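Local coordinates for protein alanine dehydrogenase/pyridine nucleotide transhydrogenase (Mycobacterium smegmatis str. MC2 155, PDB 3P2Y) that probably carries out transhydrogenation between NADH and NADP as the alpha 1 subunit of a proton-pumping nicotinamide nucleotide transhydrogenase, at residues Glu54-Ser59 / Gly76-Asp81. Residues are numbered along the deposited sequence; the frame is centred on the assembly and turned at random. Where two conformers were deposited one is given.
Sequences EVVVES and GATIGD. With CA (calcium ion), chain C.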
loop_
_atom_site.group_PDB
_atom_site.type_symbol
_atom_site.label_atom_id
_atom_site.label_comp_id
_atom_site.label_asym_id
_atom_site.label_seq_id
_atom_site.Cartn_x
_atom_site.Cartn_y
_atom_site.Cartn_z
ATOM N N GLU A 54 29.140 24.064 -10.681
ATOM C CA GLU A 54 27.900 24.665 -11.203
ATOM C C GLU A 54 26.941 23.529 -11.555
ATOM O O GLU A 54 27.367 22.487 -12.067
ATOM C CB GLU A 54 28.179 25.519 -12.437
ATOM N N VAL A 55 25.663 23.702 -11.227
ATOM C CA VAL A 55 24.678 22.653 -11.518
ATOM C C VAL A 55 23.574 23.351 -12.301
ATOM O O VAL A 55 23.098 24.428 -11.882
ATOM C CB VAL A 55 24.104 22.020 -10.236
ATOM C CG1 VAL A 55 23.140 20.869 -10.586
ATOM C CG2 VAL A 55 25.253 21.465 -9.353
ATOM N N VAL A 56 23.210 22.751 -13.429
ATOM C CA VAL A 56 22.051 23.184 -14.218
ATOM C C VAL A 56 21.018 22.067 -14.203
ATOM O O VAL A 56 21.328 20.917 -14.537
ATOM C CB VAL A 56 22.423 23.628 -15.654
ATOM C CG1 VAL A 56 23.192 22.534 -16.408
ATOM C CG2 VAL A 56 21.159 24.051 -16.424
ATOM N N VAL A 57 19.799 22.412 -13.815
ATOM C CA VAL A 57 18.706 21.427 -13.703
ATOM C C VAL A 57 17.633 21.812 -14.701
ATOM O O VAL A 57 17.251 22.978 -14.789
ATOM C CB VAL A 57 18.122 21.406 -12.286
ATOM C CG1 VAL A 57 17.023 20.339 -12.148
ATOM C CG2 VAL A 57 19.270 21.122 -11.263
ATOM N N GLU A 58 17.167 20.838 -15.478
ATOM C CA GLU A 58 16.105 21.132 -16.453
ATOM C C GLU A 58 14.843 21.502 -15.677
ATOM O O GLU A 58 14.564 20.936 -14.612
ATOM C CB GLU A 58 15.833 19.900 -17.315
ATOM C CG GLU A 58 14.837 20.167 -18.459
ATOM C CD GLU A 58 14.766 19.050 -19.473
ATOM O OE1 GLU A 58 15.316 17.959 -19.233
ATOM O OE2 GLU A 58 14.173 19.290 -20.554
ATOM N N SER A 59 14.091 22.470 -16.199
ATOM C CA SER A 59 12.811 22.794 -15.558
ATOM C C SER A 59 11.925 21.551 -15.391
ATOM O O SER A 59 11.804 20.713 -16.304
ATOM C CB SER A 59 12.072 23.897 -16.332
ATOM O OG SER A 59 10.886 24.284 -15.603
ATOM N N GLY A 76 21.279 26.206 -5.121
ATOM C CA GLY A 76 22.387 26.765 -5.876
ATOM C C GLY A 76 22.396 26.437 -7.355
ATOM O O GLY A 76 23.290 26.894 -8.079
ATOM N N ALA A 77 21.412 25.668 -7.831
ATOM C CA ALA A 77 21.356 25.364 -9.263
ATOM C C ALA A 77 20.786 26.516 -10.069
ATOM O O ALA A 77 20.073 27.387 -9.541
ATOM C CB ALA A 77 20.492 24.110 -9.528
ATOM N N THR A 78 21.091 26.500 -11.354
ATOM C CA THR A 78 20.357 27.321 -12.320
ATOM C C THR A 78 19.417 26.409 -13.098
ATOM O O THR A 78 19.703 25.225 -13.281
ATOM C CB THR A 78 21.294 28.039 -13.290
ATOM O OG1 THR A 78 21.938 27.076 -14.125
ATOM C CG2 THR A 78 22.346 28.817 -12.522
ATOM N N ILE A 79 18.275 26.947 -13.523
ATOM C CA ILE A 79 17.313 26.140 -14.292
ATOM C C ILE A 79 17.567 26.393 -15.775
ATOM O O ILE A 79 17.583 27.553 -16.224
ATOM C CB ILE A 79 15.844 26.499 -13.922
ATOM C CG1 ILE A 79 15.588 26.335 -12.408
ATOM C CG2 ILE A 79 14.858 25.681 -14.785
ATOM C CD1 ILE A 79 15.805 24.888 -11.814
ATOM N N GLY A 80 17.771 25.345 -16.557
ATOM C CA GLY A 80 18.128 25.564 -17.959
ATOM C C GLY A 80 18.402 24.269 -18.685
ATOM O O GLY A 80 18.000 23.207 -18.227
ATOM N N ASP A 81 19.091 24.358 -19.824
ATOM C CA ASP A 81 19.330 23.175 -20.657
ATOM C C ASP A 81 20.448 22.318 -20.031
ATOM O O ASP A 81 21.578 22.774 -19.889
ATOM C CB ASP A 81 19.692 23.653 -22.077
ATOM C CG ASP A 81 19.889 22.520 -23.067
ATOM O OD1 ASP A 81 19.714 21.339 -22.730
ATOM O OD2 ASP A 81 20.242 22.847 -24.222
HETATM CA CA CA C . 25.270 27.664 -9.001
HETATM O O HOH W 1 24.775 26.733 -10.999
HETATM O O HOH W 2 25.707 25.241 -8.535
HETATM O O HOH W 3 14.742 23.964 -18.609
HETATM O O HOH W 4 25.831 28.271 -6.885
#
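Val57 and Ile79 pair side by side, as do Val56 and Thr78, where strand 54-57 meets strand 78-79 in a beta-alpha-beta crossover at one edge of the parallel six-stranded sheet of the N-terminal domain. The example illustrates how two helices can share one face of a strand pair: the connecting helix 69-74 packs on the part formed by Val57 and Ile79, while Val45 of helix 42-50 meets Val55 and Ala77 further along. On that face Val57 reaches back along the strand: with CG1 anti to the backbone N (chi1 -178°), CG2 lies beside that N, and Val57 CG2 sits 3.7 Å from Ala77 CB. The CD1 end of Ile79 comes 4.2 Å from Val57 CB, and both side chains rest on Tyr72. The other branch of Ile79 extends forward, its CG2 meeting Ser59 CB at 3.7 Å, while Ser59 OG bonds to Asp69 of the same helix.

The opposite face carries Val56 and Thr78. Val56 CG2, anti to the backbone N, lies over the Gly80 backbone, 3.6 Å from Gly80 C.

The ladder itself is parallel: Val55 O receives Thr78 N, Thr78 O receives Val57 N almost head-on (C=O...N 168°), and Val57 O receives Gly80 N from 42° above the carbonyl plane. Beyond the strands, Glu58 OE1 turns to Arg29 N.

At the start, Gly76 closes helix 69-74 in a Schellman motif with positive phi, and Gly76 O binds calcium at 2.3 Å; a water on the same ion accepts a hydrogen bond from Val55 N at 3.2 Å.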